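Local coordinates for protein DspB (PDB 1YHT) that probably cleaves N-acetylglucosamine-containing polysaccharide of the biofilm matrix, as a beta-hexosaminidase of glycoside hydrolase family 20 that releases cells from biofilms, at residues Ala26-Ser31 with Glu332-Leu337; Glu233-Ser238 with Leu270-Tyr275; Leu277-Lys282 with Leu327-Glu332. All coordinates share one frame; numbering follows the deposited sequence.

Contact 1: residues Ala26-Ser31 with Glu332-Leu337; sequences ARHFYS and EDAKAL. With GOL (glycerol), chain C.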
loop_
_atom_site.group_PDB
_atom_site.type_symbol
_atom_site.label_atom_id
_atom_site.label_comp_id
_atom_site.label_asym_id
_atom_site.label_seq_id
_atom_site.Cartn_x
_atom_site.Cartn_y
_atom_site.Cartn_z
ATOM N N ALA A 26 2.254 0.023 -9.126
ATOM C CA ALA A 26 2.714 -1.283 -9.582
ATOM C C ALA A 26 1.857 -1.807 -10.725
ATOM O O ALA A 26 2.363 -2.416 -11.659
ATOM C CB ALA A 26 2.703 -2.278 -8.422
ATOM N N ARG A 27 0.554 -1.630 -10.611
ATOM C CA ARG A 27 -0.401 -2.073 -11.639
ATOM C C ARG A 27 -0.610 -1.056 -12.773
ATOM O O ARG A 27 -1.109 -1.421 -13.832
ATOM C CB ARG A 27 -1.764 -2.352 -11.009
ATOM C CG ARG A 27 -1.868 -3.707 -10.287
ATOM C CD ARG A 27 -0.883 -3.889 -9.119
ATOM N NE ARG A 27 -1.343 -5.063 -8.374
ATOM C CZ ARG A 27 -2.298 -5.048 -7.463
ATOM N NH1 ARG A 27 -2.820 -3.903 -7.075
ATOM N NH2 ARG A 27 -2.713 -6.190 -6.912
ATOM N N HIS A 28 -0.367 0.221 -12.487
ATOM C CA HIS A 28 -0.460 1.283 -13.502
ATOM C C HIS A 28 0.605 2.357 -13.191
ATOM O O HIS A 28 0.700 2.799 -12.052
ATOM C CB HIS A 28 -1.826 1.959 -13.503
ATOM C CG HIS A 28 -2.076 2.778 -14.740
ATOM N ND1 HIS A 28 -1.567 4.052 -14.914
ATOM C CD2 HIS A 28 -2.704 2.466 -15.893
ATOM C CE1 HIS A 28 -1.911 4.500 -16.114
ATOM N NE2 HIS A 28 -2.602 3.556 -16.726
ATOM N N PHE A 29 1.411 2.751 -14.172
ATOM C CA PHE A 29 2.537 3.649 -13.893
ATOM C C PHE A 29 2.090 5.074 -14.001
ATOM O O PHE A 29 1.250 5.373 -14.832
ATOM C CB PHE A 29 3.663 3.398 -14.896
ATOM C CG PHE A 29 4.976 3.987 -14.507
ATOM C CD1 PHE A 29 5.774 3.370 -13.573
ATOM C CD2 PHE A 29 5.426 5.169 -15.091
ATOM C CE1 PHE A 29 6.997 3.873 -13.218
ATOM C CE2 PHE A 29 6.655 5.684 -14.745
ATOM C CZ PHE A 29 7.441 5.052 -13.815
ATOM N N TYR A 30 2.683 5.962 -13.202
ATOM C CA TYR A 30 2.402 7.386 -13.251
ATOM C C TYR A 30 3.702 8.187 -13.380
ATOM O O TYR A 30 4.707 7.962 -12.674
ATOM C CB TYR A 30 1.627 7.854 -11.988
ATOM C CG TYR A 30 0.291 7.140 -11.766
ATOM C CD1 TYR A 30 -0.930 7.798 -11.981
ATOM C CD2 TYR A 30 0.253 5.830 -11.357
ATOM C CE1 TYR A 30 -2.153 7.181 -11.745
ATOM C CE2 TYR A 30 -0.977 5.162 -11.152
ATOM C CZ TYR A 30 -2.168 5.843 -11.326
ATOM O OH TYR A 30 -3.371 5.202 -11.140
ATOM N N SER A 31 3.675 9.132 -14.303
ATOM C CA SER A 31 4.812 9.992 -14.571
ATOM C C SER A 31 5.167 10.837 -13.347
ATOM O O SER A 31 4.314 11.130 -12.533
ATOM C CB SER A 31 4.515 10.876 -15.779
ATOM O OG SER A 31 3.682 11.964 -15.420
ATOM N N GLU A 332 -5.335 -2.140 -11.317
ATOM C CA GLU A 332 -5.601 -3.414 -12.061
ATOM C C GLU A 332 -6.293 -3.243 -13.388
ATOM O O GLU A 332 -6.059 -4.008 -14.331
ATOM C CB GLU A 332 -6.656 -4.325 -11.390
ATOM C CG GLU A 332 -6.502 -4.787 -10.085
ATOM C CD GLU A 332 -7.035 -3.850 -9.086
ATOM O OE1 GLU A 332 -8.198 -4.013 -8.590
ATOM O OE2 GLU A 332 -6.211 -3.003 -8.773
ATOM N N ASP A 333 -7.257 -2.332 -13.418
ATOM C CA ASP A 333 -8.227 -2.262 -14.508
ATOM C C ASP A 333 -7.961 -1.065 -15.434
ATOM O O ASP A 333 -8.738 -0.807 -16.358
ATOM C CB ASP A 333 -9.660 -2.126 -13.925
ATOM C CG ASP A 333 -10.225 -3.445 -13.374
ATOM O OD1 ASP A 333 -9.593 -4.508 -13.520
ATOM O OD2 ASP A 333 -11.305 -3.403 -12.754
ATOM N N ALA A 334 -6.885 -0.314 -15.142
ATOM C CA ALA A 334 -6.678 1.006 -15.728
ATOM C C ALA A 334 -5.851 1.000 -17.041
ATOM O O ALA A 334 -5.380 2.048 -17.481
ATOM C CB ALA A 334 -6.031 1.894 -14.712
ATOM N N LYS A 335 -5.684 -0.165 -17.680
ATOM C CA LYS A 335 -4.783 -0.252 -18.815
ATOM C C LYS A 335 -5.081 0.743 -19.955
ATOM O O LYS A 335 -4.164 1.208 -20.608
ATOM C CB LYS A 335 -4.759 -1.668 -19.397
ATOM C CG LYS A 335 -6.034 -2.138 -20.025
ATOM C CD LYS A 335 -5.980 -3.655 -20.393
ATOM C CE LYS A 335 -6.534 -4.595 -19.270
ATOM N NZ LYS A 335 -6.693 -6.068 -19.648
ATOM N N ALA A 336 -6.346 1.036 -20.223
ATOM C CA ALA A 336 -6.667 1.936 -21.318
ATOM C C ALA A 336 -6.771 3.386 -20.878
ATOM O O ALA A 336 -7.155 4.242 -21.662
ATOM C CB ALA A 336 -7.970 1.483 -21.985
ATOM N N LEU A 337 -6.405 3.696 -19.635
ATOM C CA LEU A 337 -6.428 5.076 -19.172
ATOM C C LEU A 337 -5.026 5.618 -18.983
ATOM O O LEU A 337 -4.125 4.901 -18.503
ATOM C CB LEU A 337 -7.149 5.189 -17.832
ATOM C CG LEU A 337 -8.656 4.988 -17.702
ATOM C CD1 LEU A 337 -8.976 4.863 -16.218
ATOM C CD2 LEU A 337 -9.364 6.174 -18.307
HETATM C C1 GOL C . -8.385 -3.757 -5.021
HETATM O O1 GOL C . -9.313 -3.963 -6.119
HETATM C C2 GOL C . -7.777 -5.118 -4.653
HETATM O O2 GOL C . -8.048 -5.567 -3.292
HETATM C C3 GOL C . -6.292 -5.218 -5.037
HETATM O O3 GOL C . -5.897 -4.640 -6.317
#

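Contact 2: residues Glu233-Ser238 with Leu270-Tyr275; sequences EITYWS and LNYNSY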
loop_
_atom_site.group_PDB
_atom_site.type_symbol
_atom_site.label_atom_id
_atom_site.label_comp_id
_atom_site.label_asym_id
_atom_site.label_seq_id
_atom_site.Cartn_x
_atom_site.Cartn_y
_atom_site.Cartn_z
ATOM N N GLU A 233 1.376 0.371 13.077
ATOM C CA GLU A 233 0.208 1.186 12.753
ATOM C C GLU A 233 -0.582 0.524 11.641
ATOM O O GLU A 233 -0.001 0.067 10.663
ATOM C CB GLU A 233 0.618 2.625 12.405
ATOM C CG GLU A 233 1.458 3.299 13.509
ATOM C CD GLU A 233 1.875 4.731 13.236
ATOM O OE1 GLU A 233 1.591 5.264 12.141
ATOM O OE2 GLU A 233 2.523 5.342 14.127
ATOM N N ILE A 234 -1.899 0.417 11.825
ATOM C CA ILE A 234 -2.721 -0.395 10.954
ATOM C C ILE A 234 -3.479 0.428 9.901
ATOM O O ILE A 234 -4.159 1.429 10.242
ATOM C CB ILE A 234 -3.722 -1.226 11.749
ATOM C CG1 ILE A 234 -3.019 -2.039 12.895
ATOM C CG2 ILE A 234 -4.539 -2.098 10.801
ATOM C CD1 ILE A 234 -1.727 -2.666 12.505
ATOM N N THR A 235 -3.347 0.003 8.641
ATOM C CA THR A 235 -4.181 0.498 7.534
ATOM C C THR A 235 -5.320 -0.491 7.281
ATOM O O THR A 235 -5.133 -1.541 6.656
ATOM C CB THR A 235 -3.305 0.805 6.233
ATOM O OG1 THR A 235 -2.583 -0.352 5.782
ATOM C CG2 THR A 235 -2.327 1.851 6.551
ATOM N N TYR A 236 -6.497 -0.164 7.833
ATOM C CA TYR A 236 -7.643 -1.080 7.961
ATOM C C TYR A 236 -8.605 -0.926 6.804
ATOM O O TYR A 236 -9.373 0.065 6.742
ATOM C CB TYR A 236 -8.416 -0.840 9.294
ATOM C CG TYR A 236 -9.232 -2.047 9.719
ATOM C CD1 TYR A 236 -8.819 -2.863 10.784
ATOM C CD2 TYR A 236 -10.363 -2.441 9.012
ATOM C CE1 TYR A 236 -9.535 -4.036 11.149
ATOM C CE2 TYR A 236 -11.082 -3.572 9.369
ATOM C CZ TYR A 236 -10.688 -4.362 10.471
ATOM O OH TYR A 236 -11.410 -5.527 10.823
ATOM N N TRP A 237 -8.569 -1.885 5.883
ATOM C CA TRP A 237 -9.296 -1.759 4.620
ATOM C C TRP A 237 -10.604 -2.544 4.509
ATOM O O TRP A 237 -11.520 -2.122 3.816
ATOM C CB TRP A 237 -8.417 -2.077 3.448
ATOM C CG TRP A 237 -7.999 -3.487 3.285
ATOM C CD1 TRP A 237 -7.041 -4.145 3.979
ATOM C CD2 TRP A 237 -8.512 -4.413 2.334
ATOM N NE1 TRP A 237 -6.923 -5.426 3.530
ATOM C CE2 TRP A 237 -7.821 -5.627 2.523
ATOM C CE3 TRP A 237 -9.489 -4.335 1.341
ATOM C CZ2 TRP A 237 -8.050 -6.749 1.738
ATOM C CZ3 TRP A 237 -9.730 -5.458 0.538
ATOM C CH2 TRP A 237 -9.016 -6.650 0.743
ATOM N N SER A 238 -10.648 -3.699 5.175
ATOM C CA SER A 238 -11.841 -4.537 5.172
ATOM C C SER A 238 -11.794 -5.529 6.343
ATOM O O SER A 238 -10.727 -6.085 6.662
ATOM C CB SER A 238 -11.893 -5.308 3.866
ATOM O OG SER A 238 -13.097 -6.037 3.757
ATOM N N LEU A 270 -5.585 3.654 10.792
ATOM C CA LEU A 270 -6.119 4.497 9.710
ATOM C C LEU A 270 -7.183 3.724 8.958
ATOM O O LEU A 270 -7.020 2.527 8.688
ATOM C CB LEU A 270 -5.020 4.939 8.723
ATOM C CG LEU A 270 -3.988 5.937 9.234
ATOM C CD1 LEU A 270 -2.961 5.244 10.177
ATOM C CD2 LEU A 270 -3.269 6.623 8.076
ATOM N N ASN A 271 -8.250 4.430 8.611
ATOM C CA ASN A 271 -9.382 3.844 7.977
ATOM C C ASN A 271 -9.203 3.908 6.459
ATOM O O ASN A 271 -9.190 4.967 5.865
ATOM C CB ASN A 271 -10.649 4.604 8.422
ATOM C CG ASN A 271 -11.944 3.973 7.905
ATOM O OD1 ASN A 271 -11.918 2.989 7.168
ATOM N ND2 ASN A 271 -13.097 4.535 8.323
ATOM N N TYR A 272 -9.073 2.753 5.847
ATOM C CA TYR A 272 -8.905 2.645 4.408
ATOM C C TYR A 272 -10.168 2.060 3.747
ATOM O O TYR A 272 -10.120 1.673 2.582
ATOM C CB TYR A 272 -7.704 1.782 4.103
ATOM C CG TYR A 272 -6.351 2.501 4.023
ATOM C CD1 TYR A 272 -5.865 3.249 5.083
ATOM C CD2 TYR A 272 -5.541 2.386 2.889
ATOM C CE1 TYR A 272 -4.602 3.864 5.028
ATOM C CE2 TYR A 272 -4.270 2.977 2.850
ATOM C CZ TYR A 272 -3.806 3.729 3.922
ATOM O OH TYR A 272 -2.520 4.329 3.930
ATOM N N ASN A 273 -11.266 1.976 4.529
ATOM C CA ASN A 273 -12.575 1.362 4.102
ATOM C C ASN A 273 -12.708 1.219 2.609
ATOM O O ASN A 273 -12.941 2.208 1.926
ATOM C CB ASN A 273 -13.741 2.207 4.635
ATOM C CG ASN A 273 -15.125 1.619 4.308
ATOM O OD1 ASN A 273 -15.295 0.877 3.347
ATOM N ND2 ASN A 273 -16.108 1.970 5.116
ATOM N N SER A 274 -12.603 -0.013 2.101
ATOM C CA SER A 274 -12.604 -0.262 0.657
ATOM C C SER A 274 -13.930 0.125 -0.015
ATOM O O SER A 274 -13.944 0.526 -1.156
ATOM C CB SER A 274 -12.264 -1.719 0.338
ATOM O OG SER A 274 -13.207 -2.584 0.942
ATOM N N TYR A 275 -15.044 0.066 0.699
ATOM C CA TYR A 275 -16.289 0.473 0.045
ATOM C C TYR A 275 -16.296 1.924 -0.433
ATOM O O TYR A 275 -16.694 2.181 -1.573
ATOM C CB TYR A 275 -17.485 0.226 0.935
ATOM C CG TYR A 275 -18.792 0.468 0.209
ATOM C CD1 TYR A 275 -19.319 -0.481 -0.677
ATOM C CD2 TYR A 275 -19.466 1.652 0.374
ATOM C CE1 TYR A 275 -20.510 -0.245 -1.359
ATOM C CE2 TYR A 275 -20.672 1.888 -0.279
ATOM C CZ TYR A 275 -21.190 0.933 -1.117
ATOM O OH TYR A 275 -22.362 1.233 -1.760
#

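Contact 3: residues Leu277-Lys282 with Leu327-Glu332; sequences LYIVPK and LSIWGE. With ACY (acetic acid), chain B.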
loop_
_atom_site.group_PDB
_atom_site.type_symbol
_atom_site.label_atom_id
_atom_site.label_comp_id
_atom_site.label_asym_id
_atom_site.label_seq_id
_atom_site.Cartn_x
_atom_site.Cartn_y
_atom_site.Cartn_z
ATOM N N LEU A 277 -13.495 4.190 -0.042
ATOM C CA LEU A 277 -12.171 4.750 -0.173
ATOM C C LEU A 277 -11.256 4.027 -1.140
ATOM O O LEU A 277 -10.133 4.474 -1.328
ATOM C CB LEU A 277 -11.518 4.884 1.204
ATOM C CG LEU A 277 -12.323 5.616 2.276
ATOM C CD1 LEU A 277 -11.578 5.635 3.560
ATOM C CD2 LEU A 277 -12.714 7.045 1.912
ATOM N N TYR A 278 -11.720 2.950 -1.756
ATOM C CA TYR A 278 -11.010 2.334 -2.897
ATOM C C TYR A 278 -11.677 2.805 -4.171
ATOM O O TYR A 278 -12.909 2.830 -4.256
ATOM C CB TYR A 278 -11.110 0.811 -2.881
ATOM C CG TYR A 278 -10.133 0.097 -1.984
ATOM C CD1 TYR A 278 -9.498 0.746 -0.914
ATOM C CD2 TYR A 278 -9.888 -1.258 -2.163
ATOM C CE1 TYR A 278 -8.628 0.081 -0.108
ATOM C CE2 TYR A 278 -9.046 -1.933 -1.313
ATOM C CZ TYR A 278 -8.396 -1.268 -0.318
ATOM O OH TYR A 278 -7.480 -1.965 0.471
ATOM N N ILE A 279 -10.847 3.190 -5.143
ATOM C CA ILE A 279 -11.316 3.358 -6.508
ATOM C C ILE A 279 -10.403 2.533 -7.417
ATOM O O ILE A 279 -9.165 2.516 -7.240
ATOM C CB ILE A 279 -11.465 4.887 -6.921
ATOM C CG1 ILE A 279 -12.070 4.995 -8.320
ATOM C CG2 ILE A 279 -10.122 5.613 -6.858
ATOM C CD1 ILE A 279 -12.743 6.355 -8.589
ATOM N N VAL A 280 -11.010 1.868 -8.404
ATOM C CA VAL A 280 -10.313 1.044 -9.371
ATOM C C VAL A 280 -10.614 1.583 -10.784
ATOM O O VAL A 280 -11.536 1.127 -11.490
ATOM C CB VAL A 280 -10.685 -0.480 -9.209
ATOM C CG1 VAL A 280 -9.719 -1.365 -9.965
ATOM C CG2 VAL A 280 -10.698 -0.885 -7.679
ATOM N N PRO A 281 -9.850 2.585 -11.200
ATOM C CA PRO A 281 -10.184 3.177 -12.483
ATOM C C PRO A 281 -10.146 2.202 -13.654
ATOM O O PRO A 281 -9.253 1.344 -13.785
ATOM C CB PRO A 281 -9.145 4.294 -12.640
ATOM C CG PRO A 281 -8.770 4.613 -11.223
ATOM C CD PRO A 281 -8.725 3.281 -10.566
ATOM N N LYS A 282 -11.168 2.361 -14.486
ATOM C CA LYS A 282 -11.330 1.569 -15.685
ATOM C C LYS A 282 -11.941 2.460 -16.756
ATOM O O LYS A 282 -12.954 3.112 -16.527
ATOM C CB LYS A 282 -12.213 0.362 -15.372
ATOM C CG LYS A 282 -12.418 -0.588 -16.532
ATOM C CD LYS A 282 -13.114 -1.865 -16.050
ATOM C CE LYS A 282 -13.812 -2.566 -17.176
ATOM N NZ LYS A 282 -12.868 -3.135 -18.132
ATOM N N LEU A 327 -7.625 7.700 0.584
ATOM C CA LEU A 327 -8.127 7.183 -0.682
ATOM C C LEU A 327 -7.073 6.271 -1.280
ATOM O O LEU A 327 -5.926 6.690 -1.397
ATOM C CB LEU A 327 -8.350 8.295 -1.693
ATOM C CG LEU A 327 -8.914 7.921 -3.076
ATOM C CD1 LEU A 327 -10.337 7.443 -3.020
ATOM C CD2 LEU A 327 -8.869 9.143 -4.048
ATOM N N SER A 328 -7.483 5.108 -1.750
ATOM C CA SER A 328 -6.623 4.196 -2.487
ATOM C C SER A 328 -7.054 4.111 -3.958
ATOM O O SER A 328 -8.204 3.825 -4.256
ATOM C CB SER A 328 -6.688 2.802 -1.828
ATOM O OG SER A 328 -6.115 2.770 -0.510
ATOM N N ILE A 329 -6.129 4.382 -4.880
ATOM C CA ILE A 329 -6.376 4.272 -6.302
ATOM C C ILE A 329 -5.597 3.085 -6.810
ATOM O O ILE A 329 -4.379 3.154 -6.976
ATOM C CB ILE A 329 -5.907 5.543 -7.078
ATOM C CG1 ILE A 329 -6.528 6.820 -6.485
ATOM C CG2 ILE A 329 -6.211 5.345 -8.580
ATOM C CD1 ILE A 329 -6.070 8.170 -7.146
ATOM N N TRP A 330 -6.319 2.020 -7.101
ATOM C CA TRP A 330 -5.775 0.769 -7.502
ATOM C C TRP A 330 -5.793 0.663 -9.009
ATOM O O TRP A 330 -6.723 1.145 -9.671
ATOM C CB TRP A 330 -6.531 -0.394 -6.897
ATOM C CG TRP A 330 -6.479 -0.464 -5.380
ATOM C CD1 TRP A 330 -7.436 -0.077 -4.528
ATOM C CD2 TRP A 330 -5.416 -0.981 -4.592
ATOM N NE1 TRP A 330 -7.044 -0.309 -3.229
ATOM C CE2 TRP A 330 -5.798 -0.860 -3.245
ATOM C CE3 TRP A 330 -4.166 -1.528 -4.893
ATOM C CZ2 TRP A 330 -4.992 -1.278 -2.202
ATOM C CZ3 TRP A 330 -3.355 -1.923 -3.858
ATOM C CH2 TRP A 330 -3.763 -1.795 -2.532
ATOM N N GLY A 331 -4.754 -0.004 -9.521
ATOM C CA GLY A 331 -4.359 0.053 -10.935
ATOM C C GLY A 331 -4.763 -1.070 -11.860
ATOM O O GLY A 331 -4.529 -0.955 -13.063
ATOM N N GLU A 332 -5.335 -2.140 -11.317
ATOM C CA GLU A 332 -5.601 -3.414 -12.061
ATOM C C GLU A 332 -6.293 -3.243 -13.388
ATOM O O GLU A 332 -6.059 -4.008 -14.331
ATOM C CB GLU A 332 -6.656 -4.325 -11.390
ATOM C CG GLU A 332 -6.502 -4.787 -10.085
ATOM C CD GLU A 332 -7.035 -3.850 -9.086
ATOM O OE1 GLU A 332 -8.198 -4.013 -8.590
ATOM O OE2 GLU A 332 -6.211 -3.003 -8.773
HETATM C C ACY B . -5.594 -4.847 -0.255
HETATM O O ACY B . -6.708 -4.383 -0.530
HETATM O OXT ACY B . -5.152 -5.924 -0.735
HETATM C CH3 ACY B . -4.737 -4.050 0.670
HETATM O O HOH W 1 -7.627 0.219 -11.998
#

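Contact 1: residues Ala26-Ser31 with Glu332-Leu337
The ring of His28 meets the turn of the other segment through NE2, whose hydrogen bond to Leu337 O is 2.7 Å long and bent, with 133° at the hydrogen. The carbonyl oxygen lies 25° out of the imidazole plane. CD2 of His28 comes 3.6 Å from the methyl CB of Ala334. CG, anti to the backbone N (chi1 -165°), starts the ring toward the type I turn Ala334-Leu337, which it meets with its NE2/CD2 side; the turn is closed by Leu337 N to Ala334 O, and the short side chain of Ala334 lets the flat ring come close. At the other end, Arg27 and Glu332 run side by side and point the same way. Arg27 NH1 and Glu332 OE2 stand 3.9 Å apart, a long ion pair resting on charge alone, because the oxygen lies well out of the guanidinium plane. A glycerol, probably from the crystallisation liquor, spans the two: its O1 donates to Glu332 OE1 at 2.7 Å, and its O3 takes a weak bond from Arg27 NH1. The stronger salt bridges of Arg27 go to Glu58 and Asp24. Both segments are strand-to-helix loops, and His28 and Leu337 both pack on Ile342 of helix 339-358.

Contact 2: residues Glu233-Ser238 with Leu270-Tyr275
Strand 233-236 and the segment beginning at Leu270 run parallel, their directions 20° apart, with Thr235 paired to Leu270 and Tyr236 to Asn271. Leu270 N binds Ile234 O at 2.7 Å, and Leu270 O takes the N-H of Tyr236; past the strands the pairing continues as Tyr272 N to Tyr236 O and Ser274 N to Trp237 O. The Tyr272 donor stands 45° above the carbonyl plane of Tyr236, and the strand of the second segment has ended at Asn271. Thr235 lies over one face of the Tyr272 ring in a CH-pi contact, its CB 3.7 Å from the ring centroid and 18° off the normal. Thr235 CG2, anti to the carbonyl carbon, reaches toward the phenol end, 3.4 Å from Tyr272 CE1. A beta-branched threonine suits this place: carbon covers the ring while OG1 bonds His179. Tyr272 OH in turn bonds His51. These are neighbouring parallel strands of the TIM barrel of family 20. Trp237, just past the C-terminal end of its strand, where TIM barrels carry their active sites, probably lines the pocket: NE1 bonds Asp218, and an acetic acid and a glycerol, probably from the crystallisation liquor, lie close to its side chain. At the ring's edge, Trp237 CE3 meets Ser274 CB in plane at 3.9 Å. Tyr236 instead faces helix 259-264. Farther along, the second segment turns on two asparagines. Asn271 OD1 accepts from Asn273 N at 2.9 Å, an Asx turn, and Asn273 OD1 then caps the helix starting at Ser274 through a weak bond from Tyr275 N.

Contact 3: residues Leu277-Lys282 with Leu327-Glu332
Trp330 directs the pyrrole edge of its indole at the face of Tyr278, and this is the tight part of the contact. Trp330 CG, anti to the carbonyl carbon and beside the backbone N (chi1 -63°), starts the indole toward Tyr278. Trp330 NE1 stands over the centre of the Tyr278 ring, 3.0 Å above its plane, with the two planes at 61°: an edge-to-face pair in which the polar N-H edge meets a pi cloud. Tyr278 OH gives a 2.7 Å bond to oxygen O of a bound acetic acid, probably from the crystallisation liquor. Ser328, small enough to fit beside the rings, sets CB 3.6 Å from Tyr278 CD1. The backbones run parallel and are joined by nearly straight bonds, Ser328 N to Leu277 O, Ile279 N to Ser328 O and Trp330 N to Ile279 O. On the face of Ile279 and Ile329 the packing is aliphatic: CG2 of Ile279 lies 3.8 Å from CG1 of Ile329, and Pro281 crosses Ile329 at about a right angle. The end at Val280 and Glu332 is looser. There Val280 CG1 lies 3.3 Å from OE1 of exposed Glu332, and a water links the backbones just past the strands, donating to both Pro281 O and Trp330 O. Strand 324-329 also pairs with strand 18-24; the isoleucine face packs on helix 339-358, whereas Tyr278 and Trp330 touch Trp216 of strand 212-216.

Contacts 2 and 3 lie in one curled parallel sheet, the barrel wall; contact 1 joins the loops that follow strands 18-24 and 324-329. Contacts 2 and 3 follow in series along the chain, and both are nested inside the loop closed by contact 1, whose segments are 301 residues apart. Contacts 1 and 3 have centres about 10 Å apart and share Glu332; Arg27 packs on Gly331 and Trp330. Contacts 2 and 3, centres about 14 Å apart, meet where Trp237 CB lies 3.1 Å from Tyr278 OH, and helix 274-277 runs directly into strand 278-279. Contacts 1 and 2 do not touch, their centres about 22 Å apart. The early strand 18-24 and late strand 324-329 pair with each other and so close the barrel.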